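Local coordinates for cell division control protein 45 cdc45 putative (Entamoeba histolytica, PDB 6CC2) that probably serves in DNA replication as the Cdc45 component of the CMG helicase, the complex of Cdc45, MCM2-7 and GINS, at residues 56-61 and 515-520; 78-83 and 99-104; 88-93 and 111-116; 176-181 and 486-491. All blocks are in the same frame, centred on the assembly; numbering follows the deposited sequence. Where two conformers were deposited one is given.

Overall arrangement
The four contacts illustrate how chemistry follows place in a fold. Interaction 2 is the buried one: two neighbouring strands of the parallel sheet share backbone hydrogen bonds and apolar packing. Interaction 3 is partly buried and joins two helix starts through the Asn-116 amide, a serine hydroxyl and a water, beside two caps. Interactions 1 and 4 bridge long sequence separations to the mixed sheet and a loop after its strand 479-485. The first is partly buried and largely aromatic; the second, at the surface, is held by van der Waals contact. Asp-518 O and Ser-486 N probably hydrogen-bond between them; Tyr-61 touches Ile-89 between 1 and 3, and Pro-111 meets Glu-176 between 3 and 4.

Interaction 1. Residues 56-61 and 515-520; sequences VPVNNY and KSFDSF
Val-58, just beyond the end of strand 53-57, meets Phe-517 mainly through its backbone: Val-58 O lies at the ring edge, in plane, 3.5 Å from Phe-517 CE2. Asn-59 then offers its carbonyl to segment 515-520, and Ser-516 CA makes a CA-H...O contact with Asn-59 O at 3.1 Å; Asn-59 OD1 is engaged by Thr-63. In Asn-60, CG is set between the backbone N and the carbonyl carbon (chi1 57°), and ND2 donates across the contact to Lys-515 O (2.9 Å, 164° at the hydrogen). The acceptor is close to the amide plane, whereas the donor stands above the plane of the lysine carbonyl. Because Asn-60 OD1 also caps Thr-63 N, both ends of the amide are occupied and its rotation is fixed. Asn-60 CA sits over the face of Phe-517, a CH-pi contact 3.8 Å from the ring centroid. Tyr-61 completes the set: Phe-517 CE1 points onto the centre of its ring, 3.6 Å from Tyr-61 CZ, with the planes at 82°. This T-shaped pair and the N-cap of helix 61-71 dock a strand-to-helix junction of the parallel sheet against the Ser-516 ST turn between strands 514-515 and 519-525 of the mixed sheet.

Interaction 2. Residues 78-83 and 99-104; sequences HTVFFI and ENIFVY
Phe-102 O is gripped from two neighbouring residues: Val-80 N donates to it at 2.8 Å, nearly along the C=O axis, and Thr-79 CA adds a CA-H...O contact at 3.2 Å. This is the parallel pairing within the beta-alpha-beta unit of strand 77-83, helix 91-95 and strand 102-106, whose short strand segments run only 15° apart. Phe-102 N donates to His-78 O, Val-80 O receives Tyr-104 N, and the bond from Phe-82 N to Tyr-104 O carries the register onward. The odd-numbered Thr-79 and Phe-81 bond their backbones to strand 24-29 instead. On one face of the sheet Val-80 and Val-103 lie side by side, their CG2 atoms 3.8 Å apart, and Val-103 CG1, anti to the backbone N (chi1 175°), is met by Phe-82 CE2. On the other, Tyr-104 CD2 lies over the face of the Phe-81 ring, displaced toward its rim, while helix 8-20 packs on Thr-79 and Tyr-104. Thr-79 CG2 meets the tyrosine ring edge in plane, 3.7 Å from Tyr-104 CD2.

Interaction 3. Residues 88-93 and 111-116; sequences SIDVSE and PFNKLN
The two backbones come nearest where Ser-88 CA and Asn-113 CA are 4.5 Å apart, each chain segment being on its way into a short helix. The motif is a pair of neighbouring helix N-termini, helix 91-95 capped weakly by Asp-90, whose OD1 accepts from Glu-93 N, and helix 114-118 capped by Asn-113, tied together largely through the amide of Asn-116. Asn-116 OD1 accepts from Val-91 N, at 3.1 Å and 163°, with the donor in the carbonyl plane on a lone pair. Its ND2 turns to Ile-89 O at 2.8 Å, a weak bond bent to 117°, and adds weak bonds to the carbonyls of Ala-86 and Gly-87. The amide thus bridges the two ends of the inverse gamma turn centred on Asp-90. A water donates to Asn-116 OD1 and to Asp-90 OD1 while accepting from Ser-92 N, so it links the aspartate cap to the asparagine. The helix start would be expected to stabilise the negative charge of Asp-90. In the second helix, Asn-113 CG stands anti to the backbone N (chi1 174°), and OD1 takes Asn-116 N on a lone pair at 3.0 Å. Ahead of both helices, Ser-88 OG donates to Pro-111 O from above the carbonyl plane, at 2.8 Å. Leu-115 CD1 comes close to the carboxylate oxygen that does not cap, 3.2 Å from Asp-90 OD2.

Interaction 4. Residues 176-181 and 486-491; sequences EFYSES and SSPISV. With EDO (1,2-ethanediol), chain E.
Tyr-178 extends across to Pro-488 and Val-491. Its CB already heads toward the other segment, and with CG anti to the carbonyl carbon (chi1 -59°) the ring continues that way, meeting His-109 outside the pair. CE1 is the first ring atom to arrive: Pro-488 CB lies 3.7 Å from Tyr-178 CE1, and Pro-488 O approaches the ring edge in its plane. CZ follows with a more distant touch on the same proline carbon. At the tip, Tyr-178 OH fits between two apolar groups, 3.7 Å from Pro-488 CB and 3.8 Å from Val-491 CG2, the valine and tyrosine meeting tip to tip. The other valine branch turns to the backbone just before the strand: Val-491 CG1 rests 3.5 Å from Glu-176 O. No hydrogen bond spans the segments; they meet by van der Waals contact. Behind the side chain, Tyr-178 O accepts from O2 of a 1,2-ethanediol, probably a crystallisation additive, at 2.8 Å. Lys-216 touches both Tyr-178 and Pro-488 from outside. The arrangement joins a two-stranded antiparallel sheet, strands 109-110 and 177-178, to the 3-10 turn that precedes helix 494-508; Glu-176 and Phe-177 both face Arg-110, forming a classic beta bulge.

Interaction 1. Residues 56-61 and 515-520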
loop_
_atom_site.group_PDB
_atom_site.type_symbol
_atom_site.label_atom_id
_atom_site.label_comp_id
_atom_site.label_asym_id
_atom_site.label_seq_id
_atom_site.Cartn_x
_atom_site.Cartn_y
_atom_site.Cartn_z
ATOM N N VAL A 56 4.897 -3.396 -17.274
ATOM C CA VAL A 56 5.740 -2.217 -17.187
ATOM C C VAL A 56 5.549 -1.604 -15.809
ATOM O O VAL A 56 4.619 -0.840 -15.577
ATOM C CB VAL A 56 5.405 -1.197 -18.288
ATOM C CG1 VAL A 56 6.323 0.007 -18.186
ATOM C CG2 VAL A 56 5.506 -1.842 -19.661
ATOM N N PRO A 57 6.420 -1.916 -14.865
ATOM C CA PRO A 57 6.304 -1.282 -13.531
ATOM C C PRO A 57 6.701 0.186 -13.610
ATOM O O PRO A 57 7.818 0.510 -14.003
ATOM C CB PRO A 57 7.267 -2.091 -12.657
ATOM C CG PRO A 57 7.480 -3.384 -13.393
ATOM C CD PRO A 57 7.435 -2.991 -14.864
ATOM N N VAL A 58 5.782 1.074 -13.235
ATOM C CA VAL A 58 6.027 2.517 -13.301
ATOM C C VAL A 58 5.949 3.104 -11.904
ATOM O O VAL A 58 5.036 2.781 -11.138
ATOM C CB VAL A 58 5.032 3.240 -14.234
ATOM C CG1 VAL A 58 5.291 2.825 -15.680
ATOM C CG2 VAL A 58 3.573 2.959 -13.815
ATOM N N ASN A 59 6.896 3.999 -11.609
ATOM C CA ASN A 59 6.999 4.657 -10.315
ATOM C C ASN A 59 6.497 6.099 -10.323
ATOM O O ASN A 59 6.317 6.671 -9.244
ATOM C CB ASN A 59 8.465 4.627 -9.836
ATOM C CG ASN A 59 9.446 5.220 -10.855
ATOM O OD1 ASN A 59 9.319 5.030 -12.076
ATOM N ND2 ASN A 59 10.460 5.923 -10.350
ATOM N N ASN A 60 6.286 6.691 -11.499
ATOM C CA ASN A 60 5.787 8.058 -11.625
ATOM C C ASN A 60 5.313 8.248 -13.060
ATOM O O ASN A 60 5.498 7.376 -13.916
ATOM C CB ASN A 60 6.855 9.075 -11.223
ATOM C CG ASN A 60 8.125 8.929 -12.027
ATOM O OD1 ASN A 60 8.107 9.000 -13.276
ATOM N ND2 ASN A 60 9.258 8.746 -11.330
ATOM N N TYR A 61 4.710 9.412 -13.330
ATOM C CA TYR A 61 4.155 9.631 -14.658
ATOM C C TYR A 61 5.213 9.959 -15.699
ATOM O O TYR A 61 4.965 9.774 -16.907
ATOM C CB TYR A 61 3.091 10.725 -14.626
ATOM C CG TYR A 61 1.814 10.271 -13.985
ATOM C CD1 TYR A 61 1.080 9.230 -14.524
ATOM C CD2 TYR A 61 1.332 10.875 -12.843
ATOM C CE1 TYR A 61 -0.087 8.795 -13.944
ATOM C CE2 TYR A 61 0.155 10.459 -12.247
ATOM C CZ TYR A 61 -0.563 9.414 -12.811
ATOM O OH TYR A 61 -1.714 8.959 -12.223
ATOM N N LYS A 515 11.296 10.818 -7.607
ATOM C CA LYS A 515 9.911 11.124 -7.301
ATOM C C LYS A 515 9.083 9.882 -7.572
ATOM O O LYS A 515 9.383 9.093 -8.471
ATOM C CB LYS A 515 9.391 12.317 -8.112
ATOM C CG LYS A 515 9.101 12.059 -9.565
ATOM C CD LYS A 515 8.401 13.263 -10.210
ATOM C CE LYS A 515 7.003 13.483 -9.632
ATOM N NZ LYS A 515 6.277 14.600 -10.302
ATOM N N SER A 516 8.067 9.705 -6.758
ATOM C CA SER A 516 7.088 8.654 -6.950
ATOM C C SER A 516 5.729 9.318 -7.142
ATOM O O SER A 516 5.625 10.535 -7.292
ATOM C CB SER A 516 7.091 7.696 -5.766
ATOM O OG SER A 516 6.456 8.304 -4.671
ATOM N N PHE A 517 4.676 8.524 -7.081
ATOM C CA PHE A 517 3.330 9.096 -7.146
ATOM C C PHE A 517 2.946 9.825 -5.845
ATOM O O PHE A 517 1.988 10.600 -5.861
ATOM C CB PHE A 517 2.312 8.005 -7.447
ATOM C CG PHE A 517 2.450 7.420 -8.811
ATOM C CD1 PHE A 517 2.019 8.119 -9.947
ATOM C CD2 PHE A 517 3.006 6.157 -9.001
ATOM C CE1 PHE A 517 2.143 7.593 -11.189
ATOM C CE2 PHE A 517 3.131 5.622 -10.270
ATOM C CZ PHE A 517 2.703 6.332 -11.371
ATOM N N ASP A 518 3.639 9.572 -4.719
ATOM C CA ASP A 518 3.285 10.249 -3.473
ATOM C C ASP A 518 4.482 10.761 -2.664
ATOM O O ASP A 518 4.320 11.078 -1.466
ATOM C CB ASP A 518 2.455 9.311 -2.565
ATOM C CG ASP A 518 3.165 7.996 -2.280
ATOM O OD1 ASP A 518 4.400 7.921 -2.454
ATOM O OD2 ASP A 518 2.489 7.026 -1.896
ATOM N N SER A 519 5.661 10.873 -3.265
ATOM C CA SER A 519 6.823 11.278 -2.507
ATOM C C SER A 519 7.863 11.888 -3.435
ATOM O O SER A 519 7.862 11.662 -4.644
ATOM C CB SER A 519 7.427 10.088 -1.752
ATOM O OG SER A 519 7.991 9.155 -2.666
ATOM N N PHE A 520 8.783 12.617 -2.826
ATOM C CA PHE A 520 9.864 13.297 -3.520
ATOM C C PHE A 520 11.127 13.211 -2.669
ATOM O O PHE A 520 11.064 13.186 -1.443
ATOM C CB PHE A 520 9.562 14.794 -3.760
ATOM C CG PHE A 520 8.223 15.052 -4.351
ATOM C CD1 PHE A 520 7.096 15.085 -3.552
ATOM C CD2 PHE A 520 8.082 15.265 -5.726
ATOM C CE1 PHE A 520 5.846 15.316 -4.101
ATOM C CE2 PHE A 520 6.838 15.508 -6.273
ATOM C CZ PHE A 520 5.715 15.526 -5.455
#

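Interaction 2. Residues 78-83 and 99-104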
loop_
_atom_site.group_PDB
_atom_site.type_symbol
_atom_site.label_atom_id
_atom_site.label_comp_id
_atom_site.label_asym_id
_atom_site.label_seq_id
_atom_site.Cartn_x
_atom_site.Cartn_y
_atom_site.Cartn_z
ATOM N N HIS A 78 -0.557 -3.448 -29.058
ATOM C CA HIS A 78 -1.828 -2.977 -29.583
ATOM C C HIS A 78 -2.747 -2.405 -28.515
ATOM O O HIS A 78 -3.656 -1.640 -28.849
ATOM C CB HIS A 78 -2.571 -4.121 -30.300
ATOM C CG HIS A 78 -2.975 -5.262 -29.405
ATOM N ND1 HIS A 78 -4.178 -5.301 -28.737
ATOM C CD2 HIS A 78 -2.338 -6.415 -29.084
ATOM C CE1 HIS A 78 -4.270 -6.422 -28.048
ATOM N NE2 HIS A 78 -3.167 -7.119 -28.242
ATOM N N THR A 79 -2.522 -2.739 -27.246
ATOM C CA THR A 79 -3.385 -2.324 -26.167
ATOM C C THR A 79 -2.501 -2.021 -24.963
ATOM O O THR A 79 -1.522 -2.736 -24.721
ATOM C CB THR A 79 -4.387 -3.417 -25.785
ATOM O OG1 THR A 79 -5.194 -3.761 -26.901
ATOM C CG2 THR A 79 -5.294 -2.956 -24.672
ATOM N N VAL A 80 -2.853 -0.983 -24.212
ATOM C CA VAL A 80 -2.200 -0.701 -22.935
ATOM C C VAL A 80 -3.265 -0.622 -21.852
ATOM O O VAL A 80 -4.369 -0.108 -22.078
ATOM C CB VAL A 80 -1.366 0.600 -22.970
ATOM C CG1 VAL A 80 -0.300 0.483 -24.022
ATOM C CG2 VAL A 80 -2.258 1.813 -23.202
ATOM N N PHE A 81 -2.926 -1.153 -20.681
ATOM C CA PHE A 81 -3.694 -0.981 -19.458
ATOM C C PHE A 81 -2.846 -0.172 -18.486
ATOM O O PHE A 81 -1.670 -0.483 -18.296
ATOM C CB PHE A 81 -4.025 -2.330 -18.815
ATOM C CG PHE A 81 -5.089 -3.080 -19.510
ATOM C CD1 PHE A 81 -4.799 -3.851 -20.630
ATOM C CD2 PHE A 81 -6.403 -3.041 -19.046
ATOM C CE1 PHE A 81 -5.795 -4.574 -21.262
ATOM C CE2 PHE A 81 -7.395 -3.763 -19.693
ATOM C CZ PHE A 81 -7.089 -4.512 -20.800
ATOM N N PHE A 82 -3.439 0.856 -17.893
ATOM C CA PHE A 82 -2.839 1.611 -16.804
ATOM C C PHE A 82 -3.544 1.181 -15.525
ATOM O O PHE A 82 -4.778 1.305 -15.416
ATOM C CB PHE A 82 -2.987 3.112 -17.037
ATOM C CG PHE A 82 -2.320 3.607 -18.304
ATOM C CD1 PHE A 82 -1.109 3.081 -18.726
ATOM C CD2 PHE A 82 -2.915 4.585 -19.066
ATOM C CE1 PHE A 82 -0.493 3.537 -19.884
ATOM C CE2 PHE A 82 -2.302 5.052 -20.227
ATOM C CZ PHE A 82 -1.083 4.523 -20.636
ATOM N N ILE A 83 -2.775 0.638 -14.578
ATOM C CA ILE A 83 -3.333 0.035 -13.365
ATOM C C ILE A 83 -2.990 0.894 -12.148
ATOM O O ILE A 83 -1.814 1.068 -11.805
ATOM C CB ILE A 83 -2.829 -1.408 -13.194
ATOM C CG1 ILE A 83 -3.267 -2.257 -14.391
ATOM C CG2 ILE A 83 -3.328 -2.005 -11.882
ATOM C CD1 ILE A 83 -2.715 -3.675 -14.386
ATOM N N GLU A 99 -4.560 7.707 -30.037
ATOM C CA GLU A 99 -5.786 7.246 -30.677
ATOM C C GLU A 99 -5.569 6.098 -31.653
ATOM O O GLU A 99 -6.554 5.570 -32.178
ATOM C CB GLU A 99 -6.461 8.428 -31.379
ATOM C CG GLU A 99 -6.547 9.673 -30.493
ATOM C CD GLU A 99 -7.493 10.732 -31.030
ATOM O OE1 GLU A 99 -7.973 11.561 -30.226
ATOM O OE2 GLU A 99 -7.763 10.738 -32.248
ATOM N N ASN A 100 -4.325 5.680 -31.890
ATOM C CA ASN A 100 -4.056 4.493 -32.693
ATOM C C ASN A 100 -4.055 3.210 -31.871
ATOM O O ASN A 100 -4.234 2.124 -32.436
ATOM C CB ASN A 100 -2.706 4.620 -33.390
ATOM C CG ASN A 100 -2.641 5.822 -34.318
ATOM O OD1 ASN A 100 -2.123 6.877 -33.948
ATOM N ND2 ASN A 100 -3.171 5.669 -35.523
ATOM N N ILE A 101 -3.848 3.317 -30.566
ATOM C CA ILE A 101 -3.769 2.172 -29.664
ATOM C C ILE A 101 -5.054 2.120 -28.850
ATOM O O ILE A 101 -5.801 3.097 -28.749
ATOM C CB ILE A 101 -2.524 2.279 -28.755
ATOM C CG1 ILE A 101 -1.242 2.135 -29.588
ATOM C CG2 ILE A 101 -2.545 1.244 -27.634
ATOM C CD1 ILE A 101 -1.024 0.747 -30.157
ATOM N N PHE A 102 -5.316 0.957 -28.261
ATOM C CA PHE A 102 -6.420 0.807 -27.314
ATOM C C PHE A 102 -5.894 1.072 -25.911
ATOM O O PHE A 102 -4.973 0.391 -25.448
ATOM C CB PHE A 102 -7.044 -0.585 -27.448
ATOM C CG PHE A 102 -7.795 -0.773 -28.733
ATOM C CD1 PHE A 102 -7.122 -1.064 -29.907
ATOM C CD2 PHE A 102 -9.174 -0.638 -28.769
ATOM C CE1 PHE A 102 -7.816 -1.215 -31.113
ATOM C CE2 PHE A 102 -9.869 -0.788 -29.950
ATOM C CZ PHE A 102 -9.196 -1.077 -31.129
ATOM N N VAL A 103 -6.458 2.083 -25.253
ATOM C CA VAL A 103 -5.997 2.553 -23.958
ATOM C C VAL A 103 -7.094 2.285 -22.941
ATOM O O VAL A 103 -8.202 2.820 -23.059
ATOM C CB VAL A 103 -5.629 4.047 -23.987
ATOM C CG1 VAL A 103 -5.276 4.526 -22.579
ATOM C CG2 VAL A 103 -4.480 4.288 -24.964
ATOM N N TYR A 104 -6.778 1.461 -21.939
ATOM C CA TYR A 104 -7.705 1.148 -20.862
ATOM C C TYR A 104 -7.081 1.533 -19.538
ATOM O O TYR A 104 -5.865 1.407 -19.334
ATOM C CB TYR A 104 -8.089 -0.340 -20.863
ATOM C CG TYR A 104 -8.838 -0.733 -22.112
ATOM C CD1 TYR A 104 -10.138 -0.288 -22.319
ATOM C CD2 TYR A 104 -8.254 -1.528 -23.082
ATOM C CE1 TYR A 104 -10.839 -0.623 -23.479
ATOM C CE2 TYR A 104 -8.945 -1.870 -24.232
ATOM C CZ TYR A 104 -10.229 -1.417 -24.425
ATOM O OH TYR A 104 -10.922 -1.742 -25.571
#

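Interaction 3. Residues 88-93 and 111-116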
loop_
_atom_site.group_PDB
_atom_site.type_symbol
_atom_site.label_atom_id
_atom_site.label_comp_id
_atom_site.label_asym_id
_atom_site.label_seq_id
_atom_site.Cartn_x
_atom_site.Cartn_y
_atom_site.Cartn_z
ATOM N N SER A 88 -7.000 9.877 -12.977
ATOM C CA SER A 88 -7.321 11.209 -12.484
ATOM C C SER A 88 -6.424 12.302 -13.061
ATOM O O SER A 88 -6.522 13.457 -12.632
ATOM C CB SER A 88 -7.273 11.227 -10.957
ATOM O OG SER A 88 -8.308 10.375 -10.456
ATOM N N ILE A 89 -5.597 11.992 -14.054
ATOM C CA ILE A 89 -4.821 13.011 -14.739
ATOM C C ILE A 89 -5.315 13.133 -16.180
ATOM O O ILE A 89 -6.018 12.267 -16.693
ATOM C CB ILE A 89 -3.322 12.724 -14.696
ATOM C CG1 ILE A 89 -2.998 11.449 -15.466
ATOM C CG2 ILE A 89 -2.845 12.613 -13.258
ATOM C CD1 ILE A 89 -1.512 11.284 -15.759
ATOM N N ASP A 90 -4.910 14.215 -16.838
ATOM C CA ASP A 90 -5.282 14.475 -18.231
ATOM C C ASP A 90 -4.378 13.623 -19.116
ATOM O O ASP A 90 -3.306 14.050 -19.536
ATOM C CB ASP A 90 -5.161 15.962 -18.537
ATOM C CG ASP A 90 -5.719 16.329 -19.902
ATOM O OD1 ASP A 90 -5.978 15.413 -20.708
ATOM O OD2 ASP A 90 -5.899 17.542 -20.159
ATOM N N VAL A 91 -4.833 12.394 -19.400
ATOM C CA VAL A 91 -4.012 11.413 -20.102
ATOM C C VAL A 91 -3.658 11.889 -21.503
ATOM O O VAL A 91 -2.517 11.725 -21.958
ATOM C CB VAL A 91 -4.740 10.057 -20.154
ATOM C CG1 VAL A 91 -4.061 9.126 -21.156
ATOM C CG2 VAL A 91 -4.778 9.427 -18.796
ATOM N N SER A 92 -4.628 12.455 -22.224
ATOM C CA SER A 92 -4.355 12.944 -23.570
ATOM C C SER A 92 -3.267 14.009 -23.560
ATOM O O SER A 92 -2.409 14.044 -24.450
ATOM C CB SER A 92 -5.640 13.500 -24.197
ATOM O OG SER A 92 -5.395 13.997 -25.492
ATOM N N GLU A 93 -3.291 14.893 -22.565
ATOM C CA GLU A 93 -2.258 15.919 -22.457
ATOM C C GLU A 93 -0.898 15.300 -22.173
ATOM O O GLU A 93 0.118 15.739 -22.727
ATOM C CB GLU A 93 -2.637 16.916 -21.368
ATOM C CG GLU A 93 -1.607 18.000 -21.106
ATOM C CD GLU A 93 -2.116 19.048 -20.133
ATOM O OE1 GLU A 93 -2.273 20.218 -20.542
ATOM O OE2 GLU A 93 -2.374 18.699 -18.961
ATOM N N PRO A 111 -12.252 11.672 -8.115
ATOM C CA PRO A 111 -12.981 11.482 -9.380
ATOM C C PRO A 111 -12.058 11.232 -10.569
ATOM O O PRO A 111 -10.883 11.565 -10.532
ATOM C CB PRO A 111 -13.730 12.794 -9.560
ATOM C CG PRO A 111 -12.893 13.800 -8.844
ATOM C CD PRO A 111 -12.367 13.060 -7.638
ATOM N N PHE A 112 -12.599 10.640 -11.628
ATOM C CA PHE A 112 -11.875 10.574 -12.889
ATOM C C PHE A 112 -11.677 11.976 -13.464
ATOM O O PHE A 112 -12.504 12.877 -13.272
ATOM C CB PHE A 112 -12.640 9.720 -13.883
ATOM C CG PHE A 112 -12.718 8.266 -13.526
ATOM C CD1 PHE A 112 -11.579 7.554 -13.175
ATOM C CD2 PHE A 112 -13.929 7.601 -13.579
ATOM C CE1 PHE A 112 -11.655 6.204 -12.866
ATOM C CE2 PHE A 112 -14.009 6.252 -13.273
ATOM C CZ PHE A 112 -12.884 5.560 -12.915
ATOM N N ASN A 113 -10.571 12.161 -14.175
ATOM C CA ASN A 113 -10.368 13.402 -14.919
ATOM C C ASN A 113 -11.469 13.582 -15.963
ATOM O O ASN A 113 -11.786 12.661 -16.712
ATOM C CB ASN A 113 -8.993 13.395 -15.588
ATOM C CG ASN A 113 -8.775 14.602 -16.489
ATOM O OD1 ASN A 113 -9.164 14.600 -17.648
ATOM N ND2 ASN A 113 -8.148 15.641 -15.950
ATOM N N LYS A 114 -12.042 14.786 -16.016
ATOM C CA LYS A 114 -13.204 15.017 -16.872
ATOM C C LYS A 114 -12.869 14.818 -18.342
ATOM O O LYS A 114 -13.709 14.339 -19.119
ATOM C CB LYS A 114 -13.774 16.406 -16.620
ATOM C CG LYS A 114 -14.586 16.499 -15.328
ATOM C CD LYS A 114 -14.905 17.944 -14.951
ATOM C CE LYS A 114 -15.774 18.628 -15.995
ATOM N NZ LYS A 114 -16.040 20.050 -15.640
ATOM N N LEU A 115 -11.661 15.198 -18.762
ATOM C CA LEU A 115 -11.305 15.015 -20.166
ATOM C C LEU A 115 -11.048 13.547 -20.480
ATOM O O LEU A 115 -11.276 13.106 -21.615
ATOM C CB LEU A 115 -10.097 15.873 -20.524
ATOM C CG LEU A 115 -10.321 17.378 -20.422
ATOM C CD1 LEU A 115 -9.023 18.128 -20.717
ATOM C CD2 LEU A 115 -11.421 17.851 -21.347
ATOM N N ASN A 116 -10.608 12.770 -19.483
ATOM C CA ASN A 116 -10.574 11.315 -19.626
ATOM C C ASN A 116 -11.978 10.760 -19.841
ATOM O O ASN A 116 -12.180 9.848 -20.651
ATOM C CB ASN A 116 -9.956 10.668 -18.389
ATOM C CG ASN A 116 -8.425 10.829 -18.314
ATOM O OD1 ASN A 116 -7.796 11.484 -19.148
ATOM N ND2 ASN A 116 -7.838 10.226 -17.301
HETATM O O HOH W 1 -7.402 13.170 -21.278
#

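Interaction 4. Residues 176-181 and 486-491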
loop_
_atom_site.group_PDB
_atom_site.type_symbol
_atom_site.label_atom_id
_atom_site.label_comp_id
_atom_site.label_asym_id
_atom_site.label_seq_id
_atom_site.Cartn_x
_atom_site.Cartn_y
_atom_site.Cartn_z
ATOM N N GLU A 176 -9.408 12.801 -5.263
ATOM C CA GLU A 176 -9.815 13.254 -3.940
ATOM C C GLU A 176 -10.098 12.118 -2.972
ATOM O O GLU A 176 -10.158 12.364 -1.773
ATOM C CB GLU A 176 -11.072 14.150 -4.015
ATOM C CG GLU A 176 -10.878 15.435 -4.802
ATOM C CD GLU A 176 -12.150 16.267 -4.890
ATOM O OE1 GLU A 176 -13.077 16.040 -4.080
ATOM O OE2 GLU A 176 -12.223 17.147 -5.775
ATOM N N PHE A 177 -10.283 10.895 -3.441
ATOM C CA PHE A 177 -10.530 9.766 -2.556
ATOM C C PHE A 177 -10.318 8.493 -3.365
ATOM O O PHE A 177 -9.996 8.545 -4.553
ATOM C CB PHE A 177 -11.938 9.820 -1.945
ATOM C CG PHE A 177 -13.039 9.882 -2.954
ATOM C CD1 PHE A 177 -13.442 11.087 -3.471
ATOM C CD2 PHE A 177 -13.647 8.716 -3.405
ATOM C CE1 PHE A 177 -14.447 11.149 -4.404
ATOM C CE2 PHE A 177 -14.670 8.797 -4.336
ATOM C CZ PHE A 177 -15.046 9.996 -4.831
ATOM N N TYR A 178 -10.461 7.346 -2.695
ATOM C CA TYR A 178 -10.246 6.042 -3.289
ATOM C C TYR A 178 -11.545 5.250 -3.280
ATOM O O TYR A 178 -12.275 5.236 -2.274
ATOM C CB TYR A 178 -9.155 5.233 -2.568
ATOM C CG TYR A 178 -7.820 5.930 -2.547
ATOM C CD1 TYR A 178 -7.528 6.887 -1.566
ATOM C CD2 TYR A 178 -6.868 5.666 -3.489
ATOM C CE1 TYR A 178 -6.330 7.535 -1.554
ATOM C CE2 TYR A 178 -5.644 6.306 -3.472
ATOM C CZ TYR A 178 -5.389 7.250 -2.499
ATOM O OH TYR A 178 -4.168 7.898 -2.477
ATOM N N SER A 179 -11.830 4.610 -4.413
ATOM C CA SER A 179 -13.012 3.776 -4.573
ATOM C C SER A 179 -12.598 2.317 -4.728
ATOM O O SER A 179 -11.596 1.873 -4.146
ATOM C CB SER A 179 -13.831 4.276 -5.758
ATOM O OG SER A 179 -15.113 3.638 -5.796
ATOM N N GLU A 180 -13.337 1.573 -5.548
ATOM C CA GLU A 180 -13.175 0.124 -5.620
ATOM C C GLU A 180 -11.752 -0.320 -5.944
ATOM O O GLU A 180 -11.073 0.235 -6.815
ATOM C CB GLU A 180 -14.137 -0.427 -6.677
ATOM C CG GLU A 180 -14.318 -1.917 -6.652
ATOM C CD GLU A 180 -15.517 -2.341 -7.469
ATOM O OE1 GLU A 180 -15.644 -1.856 -8.613
ATOM O OE2 GLU A 180 -16.338 -3.133 -6.956
ATOM N N SER A 181 -11.323 -1.378 -5.259
ATOM C CA SER A 181 -10.014 -1.995 -5.500
ATOM C C SER A 181 -9.843 -2.335 -6.972
ATOM O O SER A 181 -10.788 -2.767 -7.622
ATOM C CB SER A 181 -9.919 -3.269 -4.642
ATOM O OG SER A 181 -9.241 -4.313 -5.274
ATOM N N SER A 486 3.448 12.150 1.230
ATOM C CA SER A 486 2.038 12.442 1.432
ATOM C C SER A 486 1.272 11.132 1.531
ATOM O O SER A 486 1.250 10.349 0.576
ATOM C CB SER A 486 1.508 13.305 0.292
ATOM O OG SER A 486 0.125 13.525 0.403
ATOM N N SER A 487 0.667 10.882 2.706
ATOM C CA SER A 487 -0.093 9.623 2.860
ATOM C C SER A 487 -1.423 9.683 2.115
ATOM O O SER A 487 -1.907 10.765 1.760
ATOM C CB SER A 487 -0.339 9.347 4.333
ATOM O OG SER A 487 -1.378 10.156 4.833
ATOM N N PRO A 488 -2.063 8.529 1.887
ATOM C CA PRO A 488 -3.344 8.541 1.170
ATOM C C PRO A 488 -4.424 9.357 1.859
ATOM O O PRO A 488 -5.358 9.821 1.191
ATOM C CB PRO A 488 -3.729 7.048 1.091
ATOM C CG PRO A 488 -2.387 6.337 1.090
ATOM C CD PRO A 488 -1.513 7.159 2.035
ATOM N N ILE A 489 -4.349 9.526 3.171
ATOM C CA ILE A 489 -5.324 10.357 3.863
ATOM C C ILE A 489 -5.269 11.798 3.378
ATOM O O ILE A 489 -6.281 12.508 3.423
ATOM C CB ILE A 489 -5.088 10.258 5.383
ATOM C CG1 ILE A 489 -5.387 8.831 5.885
ATOM C CG2 ILE A 489 -5.968 11.267 6.127
ATOM C CD1 ILE A 489 -6.810 8.396 5.744
ATOM N N SER A 490 -4.109 12.252 2.897
ATOM C CA SER A 490 -3.934 13.628 2.445
ATOM C C SER A 490 -4.041 13.777 0.927
ATOM O O SER A 490 -3.575 14.786 0.378
ATOM C CB SER A 490 -2.578 14.170 2.908
ATOM O OG SER A 490 -2.365 13.962 4.291
ATOM N N VAL A 491 -4.663 12.812 0.238
ATOM C CA VAL A 491 -4.637 12.820 -1.229
ATOM C C VAL A 491 -5.294 14.079 -1.786
ATOM O O VAL A 491 -4.936 14.538 -2.874
ATOM C CB VAL A 491 -5.308 11.543 -1.771
ATOM C CG1 VAL A 491 -6.771 11.484 -1.368
ATOM C CG2 VAL A 491 -5.167 11.433 -3.306
HETATM C C1 EDO E . -15.943 4.611 -0.322
HETATM O O1 EDO E . -15.591 5.708 -1.176
HETATM C C2 EDO E . -15.153 3.367 -0.720
HETATM O O2 EDO E . -13.749 3.614 -0.604
#